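Local atomic coordinates of inactive glucansucrase (Lactobacillus reuteri, PDB entry 5JBD), a protein that is an inactive glucansucrase of glycosyl hydrolase family 70, built around a TIM barrel and holding a calcium ion. Residues Y52-D57 against I851-K856; P183-T188 against I399-I404; N380-N385 against F641-A646; H669-I674 against T722-G727. One frame throughout, in Å; residues are numbered along the deposited sequence.

How the contacts relate
Contact 1 joins stretches near the two ends of the chain and encloses the other three in sequence; its centre lies about 57 Å from that of contact 3, on the opposite side of the molecule's centre. Contacts 3 and 4 lie around the eight-stranded parallel barrel, and contact 2 ties one of its helices, 392-406, to the loop before strand 193-197 of the antiparallel sheet. That helix follows strand 385-388, which begins at contact 3, about 36 Å away between centres. Contact 4, about 28 Å from contact 2, lies on helix 670-676 and the loop before helix 727-739. Contacts 2 and 3 interleave along the chain, whereas contact 4 opens after both have closed.

Contact 1. Residues Y52-D57 against I851-K856; sequences YLSYTD and IGLAVK
Leu53-Tyr55 and Leu853-Val855 run antiparallel past each other and form a single beta bridge, with Ser54 and Ala854 as its non-hydrogen-bonded pair, CA to CA 4.8 Å. Two backbone bonds flank this pair, Val855 N to Leu53 O at 2.8 Å and Tyr55 N to Leu853 O at 2.9 Å. Between them Ala854 CA and Ser54 CA each turn a C-H toward the carbonyl opposite, that of Leu53 and of Leu853 respectively. Tyr55 and Val855 carry much of the side-chain packing. Val855 CG2 stands over the middle of the Tyr55 ring, 3.6 Å from the centroid and only 3° off the ring normal, a CH-pi contact, and the same methyl also meets Leu53 CB. CG2 lies anti to the carbonyl carbon of Val855, while CG1, anti to the backbone N (chi1 175°), reaches the phenol end, 3.7 Å from Tyr55 OH. At the ring's edge the oxygen of Gly852 lies 3.6 Å from Tyr55 CD2. Water 2, in the ring plane, joins Tyr55 OH to Lys856 N; water 1 joins Leu53 N to Val855 O just past the bridge. Farther along, Leu853 CD2 meets Thr56 OG1 at 3.8 Å, where the chain bends in a type I turn from Ser54 to Asp57. Phe787 of strand 784-791 packs on both Ser54 and Ala854. An isolated antiparallel bridge between loops near the two chain ends fits the U-shaped chain course of family 70 proteins, whose outer domains combine early and late segments.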
loop_
_atom_site.group_PDB
_atom_site.type_symbol
_atom_site.label_atom_id
_atom_site.label_comp_id
_atom_site.label_asym_id
_atom_site.label_seq_id
_atom_site.Cartn_x
_atom_site.Cartn_y
_atom_site.Cartn_z
ATOM N N TYR A 52 -28.640 10.201 -14.007
ATOM C CA TYR A 52 -28.106 9.790 -15.309
ATOM C C TYR A 52 -28.393 8.313 -15.548
ATOM O O TYR A 52 -28.589 7.558 -14.598
ATOM C CB TYR A 52 -26.591 10.105 -15.384
ATOM C CG TYR A 52 -26.351 11.585 -15.201
ATOM C CD1 TYR A 52 -26.521 12.469 -16.272
ATOM C CD2 TYR A 52 -26.059 12.116 -13.943
ATOM C CE1 TYR A 52 -26.368 13.832 -16.106
ATOM C CE2 TYR A 52 -25.900 13.484 -13.766
ATOM C CZ TYR A 52 -26.051 14.337 -14.851
ATOM O OH TYR A 52 -25.899 15.688 -14.685
ATOM N N LEU A 53 -28.400 7.918 -16.816
ATOM C CA LEU A 53 -28.648 6.525 -17.215
ATOM C C LEU A 53 -27.365 5.843 -17.685
ATOM O O LEU A 53 -26.527 6.478 -18.322
ATOM C CB LEU A 53 -29.674 6.471 -18.349
ATOM C CG LEU A 53 -31.106 6.962 -18.083
ATOM C CD1 LEU A 53 -32.020 6.453 -19.186
ATOM C CD2 LEU A 53 -31.671 6.638 -16.707
ATOM N N SER A 54 -27.248 4.546 -17.393
ATOM C CA SER A 54 -26.164 3.705 -17.878
ATOM C C SER A 54 -26.686 2.689 -18.885
ATOM O O SER A 54 -27.696 2.040 -18.628
ATOM C CB SER A 54 -25.513 2.965 -16.705
ATOM O OG SER A 54 -24.592 2.001 -17.176
ATOM N N TYR A 55 -25.981 2.494 -20.000
ATOM C CA TYR A 55 -26.383 1.493 -20.995
ATOM C C TYR A 55 -26.470 0.069 -20.452
ATOM O O TYR A 55 -27.245 -0.718 -20.956
ATOM C CB TYR A 55 -25.482 1.511 -22.235
ATOM C CG TYR A 55 -25.746 2.691 -23.131
ATOM C CD1 TYR A 55 -26.918 2.762 -23.897
ATOM C CD2 TYR A 55 -24.830 3.747 -23.215
ATOM C CE1 TYR A 55 -27.174 3.852 -24.714
ATOM C CE2 TYR A 55 -25.076 4.838 -24.036
ATOM C CZ TYR A 55 -26.241 4.886 -24.778
ATOM O OH TYR A 55 -26.492 5.968 -25.571
ATOM N N THR A 56 -25.690 -0.263 -19.433
ATOM C CA THR A 56 -25.712 -1.607 -18.842
ATOM C C THR A 56 -26.729 -1.769 -17.706
ATOM O O THR A 56 -26.824 -2.841 -17.125
ATOM C CB THR A 56 -24.296 -2.019 -18.351
ATOM O OG1 THR A 56 -23.765 -1.004 -17.485
ATOM C CG2 THR A 56 -23.382 -2.199 -19.543
ATOM N N ASP A 57 -27.485 -0.715 -17.394
ATOM C CA ASP A 57 -28.557 -0.792 -16.402
ATOM C C ASP A 57 -29.857 -1.302 -17.028
ATOM O O ASP A 57 -29.949 -1.532 -18.230
ATOM C CB ASP A 57 -28.765 0.570 -15.702
ATOM C CG ASP A 57 -27.881 0.753 -14.473
ATOM O OD1 ASP A 57 -27.161 -0.190 -14.067
ATOM O OD2 ASP A 57 -27.879 1.871 -13.927
ATOM N N ILE A 851 -15.862 4.452 -20.388
ATOM C CA ILE A 851 -16.092 5.898 -20.343
ATOM C C ILE A 851 -17.401 6.305 -21.032
ATOM O O ILE A 851 -17.847 7.441 -20.867
ATOM C CB ILE A 851 -14.867 6.665 -20.935
ATOM C CG1 ILE A 851 -14.775 8.108 -20.418
ATOM C CG2 ILE A 851 -14.881 6.687 -22.465
ATOM C CD1 ILE A 851 -14.738 8.256 -18.916
ATOM N N GLY A 852 -18.000 5.380 -21.799
ATOM C CA GLY A 852 -19.234 5.635 -22.556
ATOM C C GLY A 852 -20.496 4.991 -22.013
ATOM O O GLY A 852 -21.466 4.845 -22.759
ATOM N N LEU A 853 -20.501 4.600 -20.736
ATOM C CA LEU A 853 -21.696 4.020 -20.110
ATOM C C LEU A 853 -22.841 5.025 -20.030
ATOM O O LEU A 853 -24.005 4.646 -20.203
ATOM C CB LEU A 853 -21.405 3.474 -18.700
ATOM C CG LEU A 853 -20.523 2.228 -18.570
ATOM C CD1 LEU A 853 -20.343 1.838 -17.107
ATOM C CD2 LEU A 853 -21.102 1.059 -19.336
ATOM N N ALA A 854 -22.504 6.290 -19.761
ATOM C CA ALA A 854 -23.502 7.355 -19.602
ATOM C C ALA A 854 -24.284 7.596 -20.888
ATOM O O ALA A 854 -23.691 7.876 -21.930
ATOM C CB ALA A 854 -22.829 8.639 -19.140
ATOM N N VAL A 855 -25.618 7.495 -20.804
ATOM C CA VAL A 855 -26.472 7.588 -21.980
ATOM C C VAL A 855 -26.595 9.037 -22.439
ATOM O O VAL A 855 -26.968 9.917 -21.664
ATOM C CB VAL A 855 -27.880 6.999 -21.718
ATOM C CG1 VAL A 855 -28.805 7.205 -22.919
ATOM C CG2 VAL A 855 -27.784 5.515 -21.380
ATOM N N LYS A 856 -26.256 9.258 -23.703
ATOM C CA LYS A 856 -26.502 10.512 -24.384
ATOM C C LYS A 856 -27.545 10.259 -25.455
ATOM O O LYS A 856 -27.559 9.190 -26.075
ATOM C CB LYS A 856 -25.215 11.038 -25.021
ATOM C CG LYS A 856 -24.151 11.403 -24.004
ATOM C CD LYS A 856 -22.880 11.942 -24.644
ATOM C CE LYS A 856 -21.933 12.454 -23.568
ATOM N NZ LYS A 856 -20.590 12.868 -24.061
HETATM O O HOH W 1 -27.351 9.689 -18.819
HETATM O O HOH W 2 -24.257 7.776 -25.434
#

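Contact 2. Residues P183-T188 against I399-I404; sequences PDKSGT and INRLII
Pro183 and Lys185 of a surface turn pack against Asn400, Arg401 and Ile404 on one side of helix 392-406, the helix that follows barrel strand 385-388, in a partly buried loop-to-helix contact. A single hydrogen bond crosses it, from Asn400 ND2 to Lys185 O at 2.9 Å, with an N-H...O angle of 157°. The oxygen lies almost exactly in the amide plane of Asn400, but the donor comes in from above the carbonyl plane of Lys185. One helical turn on, Ile404 CD1 touches Pro183 CB at 3.8 Å, the two side chains lying alongside and pointing opposite ways. The turn meeting the helix is a type I beta turn from Asp184 to Gly187, reinforced by an Asx turn. Asp184 OD1 accepts Ser186 N at 2.9 Å through its anti lone pair, and Ser186 OG from above the carboxylate plane, so two donors grip one oxygen. Gly187 closes the turn at a positive phi of 90°, its CA 3.8 Å from Asn400 ND2. Lys185 CG sits between its own backbone N and carbonyl carbon (chi1 68°), and the extended chain beyond crosses Arg401. Lys185 CD lies over one face of the guanidinium, offset toward the rim and 3.8 Å above the plane. The modelled approach of Lys185 NZ to Arg401 NH2 brings like charges together and is doubtful. Within the turn, the oxygens of Ser186 and Gly187 accept bonds from Lys396 NZ and Arg702 NH1, while Ile399 on the far side of the helix packs against Ala426 and Trp427 of helix 420-434.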
loop_
_atom_site.group_PDB
_atom_site.type_symbol
_atom_site.label_atom_id
_atom_site.label_comp_id
_atom_site.label_asym_id
_atom_site.label_seq_id
_atom_site.Cartn_x
_atom_site.Cartn_y
_atom_site.Cartn_z
ATOM N N PRO A 183 5.341 -4.461 -18.620
ATOM C CA PRO A 183 4.704 -4.414 -17.297
ATOM C C PRO A 183 5.610 -3.917 -16.164
ATOM O O PRO A 183 6.803 -4.199 -16.152
ATOM C CB PRO A 183 4.317 -5.872 -17.033
ATOM C CG PRO A 183 4.307 -6.531 -18.372
ATOM C CD PRO A 183 5.282 -5.803 -19.233
ATOM N N ASP A 184 5.039 -3.174 -15.224
ATOM C CA ASP A 184 5.802 -2.662 -14.090
ATOM C C ASP A 184 5.707 -3.653 -12.934
ATOM O O ASP A 184 4.618 -4.045 -12.532
ATOM C CB ASP A 184 5.278 -1.279 -13.659
ATOM C CG ASP A 184 6.239 -0.557 -12.718
ATOM O OD1 ASP A 184 6.449 -1.032 -11.586
ATOM O OD2 ASP A 184 6.767 0.491 -13.108
ATOM N N LYS A 185 6.858 -4.017 -12.379
ATOM C CA LYS A 185 6.935 -4.939 -11.241
ATOM C C LYS A 185 6.215 -4.498 -9.947
ATOM O O LYS A 185 6.033 -5.310 -9.035
ATOM C CB LYS A 185 8.408 -5.225 -10.919
ATOM C CG LYS A 185 9.187 -4.030 -10.364
ATOM C CD LYS A 185 10.638 -4.441 -10.100
ATOM C CE LYS A 185 11.510 -3.367 -9.456
ATOM N NZ LYS A 185 12.957 -3.447 -9.834
ATOM N N SER A 186 5.875 -3.212 -9.830
ATOM C CA SER A 186 5.100 -2.716 -8.687
ATOM C C SER A 186 3.711 -3.357 -8.600
ATOM O O SER A 186 3.127 -3.439 -7.511
ATOM C CB SER A 186 4.941 -1.196 -8.759
ATOM O OG SER A 186 4.061 -0.813 -9.814
ATOM N N GLY A 187 3.197 -3.812 -9.743
ATOM C CA GLY A 187 1.883 -4.443 -9.804
ATOM C C GLY A 187 0.750 -3.472 -10.064
ATOM O O GLY A 187 -0.391 -3.906 -10.202
ATOM N N THR A 188 1.049 -2.167 -10.141
ATOM C CA THR A 188 0.045 -1.138 -10.470
ATOM C C THR A 188 0.578 -0.244 -11.584
ATOM O O THR A 188 1.787 -0.227 -11.841
ATOM C CB THR A 188 -0.330 -0.298 -9.229
ATOM O OG1 THR A 188 0.798 0.470 -8.791
ATOM C CG2 THR A 188 -0.776 -1.203 -8.086
ATOM N N ILE A 399 8.944 -10.818 -6.698
ATOM C CA ILE A 399 8.001 -11.856 -7.127
ATOM C C ILE A 399 7.295 -11.451 -8.429
ATOM O O ILE A 399 7.145 -12.277 -9.316
ATOM C CB ILE A 399 6.996 -12.199 -5.999
ATOM C CG1 ILE A 399 7.709 -12.871 -4.817
ATOM C CG2 ILE A 399 5.839 -13.073 -6.498
ATOM C CD1 ILE A 399 8.194 -14.284 -5.045
ATOM N N ASN A 400 6.870 -10.193 -8.546
ATOM C CA ASN A 400 6.271 -9.720 -9.794
ATOM C C ASN A 400 7.246 -9.717 -10.976
ATOM O O ASN A 400 6.831 -10.003 -12.109
ATOM C CB ASN A 400 5.651 -8.337 -9.617
ATOM C CG ASN A 400 4.335 -8.366 -8.833
ATOM O OD1 ASN A 400 3.682 -9.407 -8.711
ATOM N ND2 ASN A 400 3.938 -7.208 -8.317
ATOM N N ARG A 401 8.520 -9.382 -10.722
ATOM C CA ARG A 401 9.577 -9.505 -11.747
ATOM C C ARG A 401 9.588 -10.940 -12.284
ATOM O O ARG A 401 9.556 -11.161 -13.490
ATOM C CB ARG A 401 11.005 -9.106 -11.226
ATOM C CG ARG A 401 11.497 -7.763 -11.771
ATOM C CD ARG A 401 13.034 -7.655 -11.946
ATOM N NE ARG A 401 13.499 -6.261 -11.956
ATOM C CZ ARG A 401 13.261 -5.339 -12.904
ATOM N NH1 ARG A 401 12.516 -5.604 -13.977
ATOM N NH2 ARG A 401 13.762 -4.110 -12.768
ATOM N N LEU A 402 9.588 -11.899 -11.365
ATOM C CA LEU A 402 9.595 -13.323 -11.702
ATOM C C LEU A 402 8.320 -13.741 -12.460
ATOM O O LEU A 402 8.408 -14.493 -13.429
ATOM C CB LEU A 402 9.810 -14.149 -10.429
ATOM C CG LEU A 402 10.198 -15.630 -10.443
ATOM C CD1 LEU A 402 11.221 -15.968 -11.518
ATOM C CD2 LEU A 402 10.723 -16.016 -9.062
ATOM N N ILE A 403 7.157 -13.223 -12.058
ATOM C CA ILE A 403 5.894 -13.480 -12.778
ATOM C C ILE A 403 5.981 -12.968 -14.220
ATOM O O ILE A 403 5.629 -13.683 -15.167
ATOM C CB ILE A 403 4.665 -12.852 -12.062
ATOM C CG1 ILE A 403 4.353 -13.606 -10.762
ATOM C CG2 ILE A 403 3.426 -12.869 -12.955
ATOM C CD1 ILE A 403 3.317 -12.931 -9.875
ATOM N N ILE A 404 6.443 -11.733 -14.375
ATOM C CA ILE A 404 6.555 -11.100 -15.692
ATOM C C ILE A 404 7.515 -11.889 -16.580
ATOM O O ILE A 404 7.209 -12.140 -17.749
ATOM C CB ILE A 404 6.992 -9.610 -15.591
ATOM C CG1 ILE A 404 5.880 -8.766 -14.936
ATOM C CG2 ILE A 404 7.327 -9.026 -16.976
ATOM C CD1 ILE A 404 6.383 -7.472 -14.323
#

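Contact 3. Residues N380-N385 against F641-A646; sequences NEATPN and FESNAA
Asn380 lays its amide oxygen across Glu642 and Asn644, with OD1 3.4 Å from Glu642 CB. That oxygen accepts a bond from Asn644 ND2 at 3.0 Å, the donor lying in the carbonyl plane although the two amides are turned 77° to each other. Beside it the backbone N of Asn380 bonds to Ser643 O at 2.9 Å, reaching it from above the carbonyl plane. Asn644 works at both ends. It is the N-cap of the short helix 645-648, and a chi1 of 54° puts CG between the backbone N and the carbonyl carbon; OD1 accepts Leu647 N and, weakly, Ala646 N, while ND2 goes to Asn380. The contact thus joins the approaches to two barrel strands, 385-388 and 652-654, at the end where the strands begin. Strand 460-464 lies between these two, and its neighbour Asp458 takes part by accepting Ser643 OG. At the other end Pro384 sets its ring against the Phe641 backbone: CG is 3.4 Å from Phe641 O, and CB meets Phe641 CB at 3.8 Å. The Phe641 ring lies against helix 310-315. In the middle Ser643 CB presses on Ala382 O at 3.4 Å. Three waters complete the polar seam. Water 3 links Glu381 N to Ser643 O, water 4 links Ala382 O to Ser643 N, and water 5 bridges Ser643 OG and Asn385 N. Asn385 ND2 in turn bonds to Thr383 O, an almost straight bond of 2.8 Å, and also to Asp458 O.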
loop_
_atom_site.group_PDB
_atom_site.type_symbol
_atom_site.label_atom_id
_atom_site.label_comp_id
_atom_site.label_asym_id
_atom_site.label_seq_id
_atom_site.Cartn_x
_atom_site.Cartn_y
_atom_site.Cartn_z
ATOM N N ASN A 380 22.485 13.671 18.145
ATOM C CA ASN A 380 21.497 14.692 17.827
ATOM C C ASN A 380 21.783 15.521 16.587
ATOM O O ASN A 380 21.258 16.628 16.453
ATOM C CB ASN A 380 21.281 15.592 19.042
ATOM C CG ASN A 380 21.000 14.778 20.282
ATOM O OD1 ASN A 380 19.962 14.140 20.371
ATOM N ND2 ASN A 380 21.955 14.737 21.207
ATOM N N GLU A 381 22.588 14.984 15.676
ATOM C CA GLU A 381 22.950 15.663 14.420
ATOM C C GLU A 381 22.340 15.001 13.187
ATOM O O GLU A 381 21.975 15.694 12.237
ATOM C CB GLU A 381 24.481 15.723 14.257
ATOM C CG GLU A 381 25.147 16.559 15.336
ATOM C CD GLU A 381 26.613 16.867 15.066
ATOM O OE1 GLU A 381 27.296 16.150 14.277
ATOM O OE2 GLU A 381 27.089 17.842 15.684
ATOM N N ALA A 382 22.261 13.680 13.184
ATOM C CA ALA A 382 21.749 12.952 12.031
ATOM C C ALA A 382 20.241 13.126 11.938
ATOM O O ALA A 382 19.572 13.380 12.940
ATOM C CB ALA A 382 22.089 11.470 12.149
ATOM N N THR A 383 19.712 12.977 10.733
ATOM C CA THR A 383 18.266 12.940 10.539
ATOM C C THR A 383 17.679 11.668 11.162
ATOM O O THR A 383 18.060 10.559 10.742
ATOM C CB THR A 383 17.939 12.961 9.047
ATOM O OG1 THR A 383 18.530 14.125 8.475
ATOM C CG2 THR A 383 16.421 12.963 8.808
ATOM N N PRO A 384 16.766 11.812 12.168
ATOM C CA PRO A 384 16.109 10.637 12.769
ATOM C C PRO A 384 15.451 9.785 11.708
ATOM O O PRO A 384 14.641 10.294 10.924
ATOM C CB PRO A 384 15.053 11.260 13.706
ATOM C CG PRO A 384 15.627 12.576 14.071
ATOM C CD PRO A 384 16.324 13.063 12.835
ATOM N N ASN A 385 15.843 8.518 11.621
ATOM C CA ASN A 385 15.467 7.701 10.475
ATOM C C ASN A 385 15.282 6.233 10.835
ATOM O O ASN A 385 15.782 5.764 11.865
ATOM C CB ASN A 385 16.489 7.829 9.342
ATOM C CG ASN A 385 17.798 7.151 9.662
ATOM O OD1 ASN A 385 17.988 5.959 9.382
ATOM N ND2 ASN A 385 18.690 7.886 10.302
ATOM N N PHE A 641 11.597 13.806 17.530
ATOM C CA PHE A 641 12.632 12.763 17.435
ATOM C C PHE A 641 14.036 13.359 17.295
ATOM O O PHE A 641 14.225 14.377 16.647
ATOM C CB PHE A 641 12.305 11.730 16.357
ATOM C CG PHE A 641 11.081 10.942 16.689
ATOM C CD1 PHE A 641 11.085 10.087 17.789
ATOM C CD2 PHE A 641 9.889 11.143 16.004
ATOM C CE1 PHE A 641 9.950 9.401 18.151
ATOM C CE2 PHE A 641 8.753 10.463 16.376
ATOM C CZ PHE A 641 8.779 9.596 17.451
ATOM N N GLU A 642 14.984 12.724 17.975
ATOM C CA GLU A 642 16.386 13.082 17.955
ATOM C C GLU A 642 17.171 11.788 17.753
ATOM O O GLU A 642 16.905 10.795 18.439
ATOM C CB GLU A 642 16.794 13.657 19.286
ATOM C CG GLU A 642 16.095 14.946 19.689
ATOM C CD GLU A 642 16.585 15.444 21.030
ATOM O OE1 GLU A 642 16.606 14.636 21.982
ATOM O OE2 GLU A 642 16.957 16.625 21.136
ATOM N N SER A 643 18.123 11.818 16.830
ATOM C CA SER A 643 18.981 10.654 16.516
ATOM C C SER A 643 20.125 10.606 17.511
ATOM O O SER A 643 21.140 11.276 17.350
ATOM C CB SER A 643 19.491 10.733 15.069
ATOM O OG SER A 643 20.091 9.510 14.642
ATOM N N ASN A 644 19.948 9.818 18.565
ATOM C CA ASN A 644 20.948 9.700 19.632
ATOM C C ASN A 644 20.947 8.263 20.138
ATOM O O ASN A 644 20.205 7.430 19.612
ATOM C CB ASN A 644 20.653 10.718 20.758
ATOM C CG ASN A 644 19.240 10.606 21.307
ATOM O OD1 ASN A 644 18.707 9.511 21.479
ATOM N ND2 ASN A 644 18.627 11.753 21.595
ATOM N N ALA A 645 21.752 7.980 21.155
ATOM C CA ALA A 645 21.854 6.629 21.706
ATOM C C ALA A 645 20.514 6.038 22.190
ATOM O O ALA A 645 20.283 4.809 22.084
ATOM C CB ALA A 645 22.894 6.601 22.826
ATOM N N ALA A 646 19.615 6.884 22.697
ATOM C CA ALA A 646 18.314 6.382 23.153
ATOM C C ALA A 646 17.436 5.957 21.981
ATOM O O ALA A 646 16.863 4.863 22.003
ATOM C CB ALA A 646 17.604 7.394 24.033
HETATM O O HOH W 3 23.477 12.157 15.438
HETATM O O HOH W 4 18.974 14.271 15.570
HETATM O O HOH W 5 17.967 7.904 13.613
#

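Contact 4. Residues H669-I674 against T722-G727; sequences HAYNVI and TKYGSG
Tyr671 packs tightly over Tyr724 where the first turn of helix 670-676 meets the loop leading into helix 727-739, two helices of the barrel with strand 688-691 between them in sequence. Tyr724 CB lies over one face of the Tyr671 ring, offset toward the rim, 3.4 Å from Tyr671 CZ. The carbonyl oxygen of Tyr724 sits over the same ring and accepts Tyr671 N at 3.1 Å, a nearly straight bond with an N-H...O angle of 171°. Next to it Gly725, with no side chain and an extended backbone at positive phi, brings CA to 3.6 Å from Tyr671 CD2. That CA also meets His669, the N-cap residue, 3.5 Å from ND1. ND1 itself bonds to Glu729, whose same oxygen OE1 accepts Ser726 N, as in a capping box at the start of the next helix. The Tyr724 ring extends to Glu705, whose O its OH bonds, and meets Ala670 CB at its edge.

On the Thr722-Lys723 side the fit is looser, and two waters bridge the segments. Water 6 joins Ala670 N to Lys723 O. Thr722 forms an ST turn, OG1 accepting Tyr724 N at 3.2 Å. Water 7, at the edge of the Tyr671 ring and in its plane, accepts from both hydroxyls, 2.7 Å from Tyr671 OH and 2.7 Å from Thr722 OG1.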
loop_
_atom_site.group_PDB
_atom_site.type_symbol
_atom_site.label_atom_id
_atom_site.label_comp_id
_atom_site.label_asym_id
_atom_site.label_seq_id
_atom_site.Cartn_x
_atom_site.Cartn_y
_atom_site.Cartn_z
ATOM N N HIS A 669 -4.556 -17.818 13.243
ATOM C CA HIS A 669 -4.690 -16.374 13.069
ATOM C C HIS A 669 -3.395 -15.717 13.524
ATOM O O HIS A 669 -2.919 -15.983 14.622
ATOM C CB HIS A 669 -5.837 -15.806 13.912
ATOM C CG HIS A 669 -7.207 -16.132 13.396
ATOM N ND1 HIS A 669 -8.348 -15.574 13.932
ATOM C CD2 HIS A 669 -7.622 -16.951 12.401
ATOM C CE1 HIS A 669 -9.405 -16.018 13.280
ATOM N NE2 HIS A 669 -8.991 -16.854 12.342
ATOM N N ALA A 670 -2.835 -14.857 12.688
ATOM C CA ALA A 670 -1.589 -14.173 13.042
ATOM C C ALA A 670 -1.690 -13.506 14.421
ATOM O O ALA A 670 -0.744 -13.577 15.207
ATOM C CB ALA A 670 -1.215 -13.152 11.969
ATOM N N TYR A 671 -2.846 -12.908 14.738
ATOM C CA TYR A 671 -3.004 -12.244 16.034
ATOM C C TYR A 671 -2.768 -13.209 17.188
ATOM O O TYR A 671 -2.061 -12.876 18.137
ATOM C CB TYR A 671 -4.370 -11.546 16.165
ATOM C CG TYR A 671 -4.600 -10.348 15.234
ATOM C CD1 TYR A 671 -3.545 -9.554 14.780
ATOM C CD2 TYR A 671 -5.879 -10.030 14.796
ATOM C CE1 TYR A 671 -3.759 -8.493 13.912
ATOM C CE2 TYR A 671 -6.106 -8.961 13.946
ATOM C CZ TYR A 671 -5.028 -8.180 13.515
ATOM O OH TYR A 671 -5.233 -7.127 12.667
ATOM N N ASN A 672 -3.306 -14.422 17.082
ATOM C CA ASN A 672 -3.145 -15.418 18.145
ATOM C C ASN A 672 -1.728 -15.973 18.229
ATOM O O ASN A 672 -1.191 -16.160 19.327
ATOM C CB ASN A 672 -4.186 -16.538 17.991
ATOM C CG ASN A 672 -5.614 -16.016 18.145
ATOM O OD1 ASN A 672 -5.845 -15.001 18.817
ATOM N ND2 ASN A 672 -6.564 -16.670 17.501
ATOM N N VAL A 673 -1.130 -16.229 17.071
ATOM C CA VAL A 673 0.263 -16.692 17.017
ATOM C C VAL A 673 1.196 -15.627 17.610
ATOM O O VAL A 673 2.077 -15.954 18.409
ATOM C CB VAL A 673 0.686 -17.081 15.575
ATOM C CG1 VAL A 673 2.149 -17.516 15.539
ATOM C CG2 VAL A 673 -0.228 -18.177 15.036
ATOM N N ILE A 674 0.975 -14.357 17.267
ATOM C CA ILE A 674 1.803 -13.248 17.797
ATOM C C ILE A 674 1.713 -13.172 19.333
ATOM O O ILE A 674 2.743 -13.106 20.016
ATOM C CB ILE A 674 1.453 -11.892 17.130
ATOM C CG1 ILE A 674 1.862 -11.897 15.656
ATOM C CG2 ILE A 674 2.127 -10.719 17.843
ATOM C CD1 ILE A 674 1.169 -10.869 14.782
ATOM N N THR A 722 -10.446 -10.470 9.603
ATOM C CA THR A 722 -9.606 -10.058 8.482
ATOM C C THR A 722 -8.663 -11.237 8.240
ATOM O O THR A 722 -8.811 -12.280 8.886
ATOM C CB THR A 722 -8.815 -8.775 8.816
ATOM O OG1 THR A 722 -7.870 -9.058 9.855
ATOM C CG2 THR A 722 -9.783 -7.660 9.259
ATOM N N LYS A 723 -7.692 -11.099 7.342
ATOM C CA LYS A 723 -6.677 -12.141 7.204
ATOM C C LYS A 723 -6.046 -12.473 8.560
ATOM O O LYS A 723 -5.778 -13.643 8.852
ATOM C CB LYS A 723 -5.579 -11.745 6.199
ATOM C CG LYS A 723 -4.628 -12.900 5.861
ATOM C CD LYS A 723 -3.423 -12.471 5.029
ATOM C CE LYS A 723 -3.799 -12.189 3.581
ATOM N NZ LYS A 723 -2.597 -11.881 2.763
ATOM N N TYR A 724 -5.840 -11.441 9.388
ATOM C CA TYR A 724 -5.008 -11.538 10.597
ATOM C C TYR A 724 -5.778 -12.038 11.816
ATOM O O TYR A 724 -5.183 -12.601 12.747
ATOM C CB TYR A 724 -4.339 -10.170 10.880
ATOM C CG TYR A 724 -3.686 -9.599 9.634
ATOM C CD1 TYR A 724 -2.532 -10.174 9.110
ATOM C CD2 TYR A 724 -4.265 -8.540 8.939
ATOM C CE1 TYR A 724 -1.941 -9.690 7.944
ATOM C CE2 TYR A 724 -3.683 -8.032 7.782
ATOM C CZ TYR A 724 -2.509 -8.612 7.288
ATOM O OH TYR A 724 -1.951 -8.131 6.129
ATOM N N GLY A 725 -7.096 -11.822 11.811
ATOM C CA GLY A 725 -7.976 -12.199 12.925
ATOM C C GLY A 725 -9.067 -11.163 13.171
ATOM O O GLY A 725 -9.391 -10.367 12.286
ATOM N N SER A 726 -9.668 -11.246 14.360
ATOM C CA SER A 726 -10.726 -10.333 14.813
ATOM C C SER A 726 -10.136 -9.144 15.580
ATOM O O SER A 726 -8.977 -9.168 16.019
ATOM C CB SER A 726 -11.703 -11.073 15.725
ATOM O OG SER A 726 -11.056 -11.529 16.907
ATOM N N GLY A 727 -10.977 -8.130 15.766
ATOM C CA GLY A 727 -10.628 -6.962 16.555
ATOM C C GLY A 727 -10.357 -7.311 18.008
ATOM O O GLY A 727 -9.450 -6.736 18.628
HETATM O O HOH W 6 -3.566 -14.833 10.117
HETATM O O HOH W 7 -7.689 -6.980 11.576
#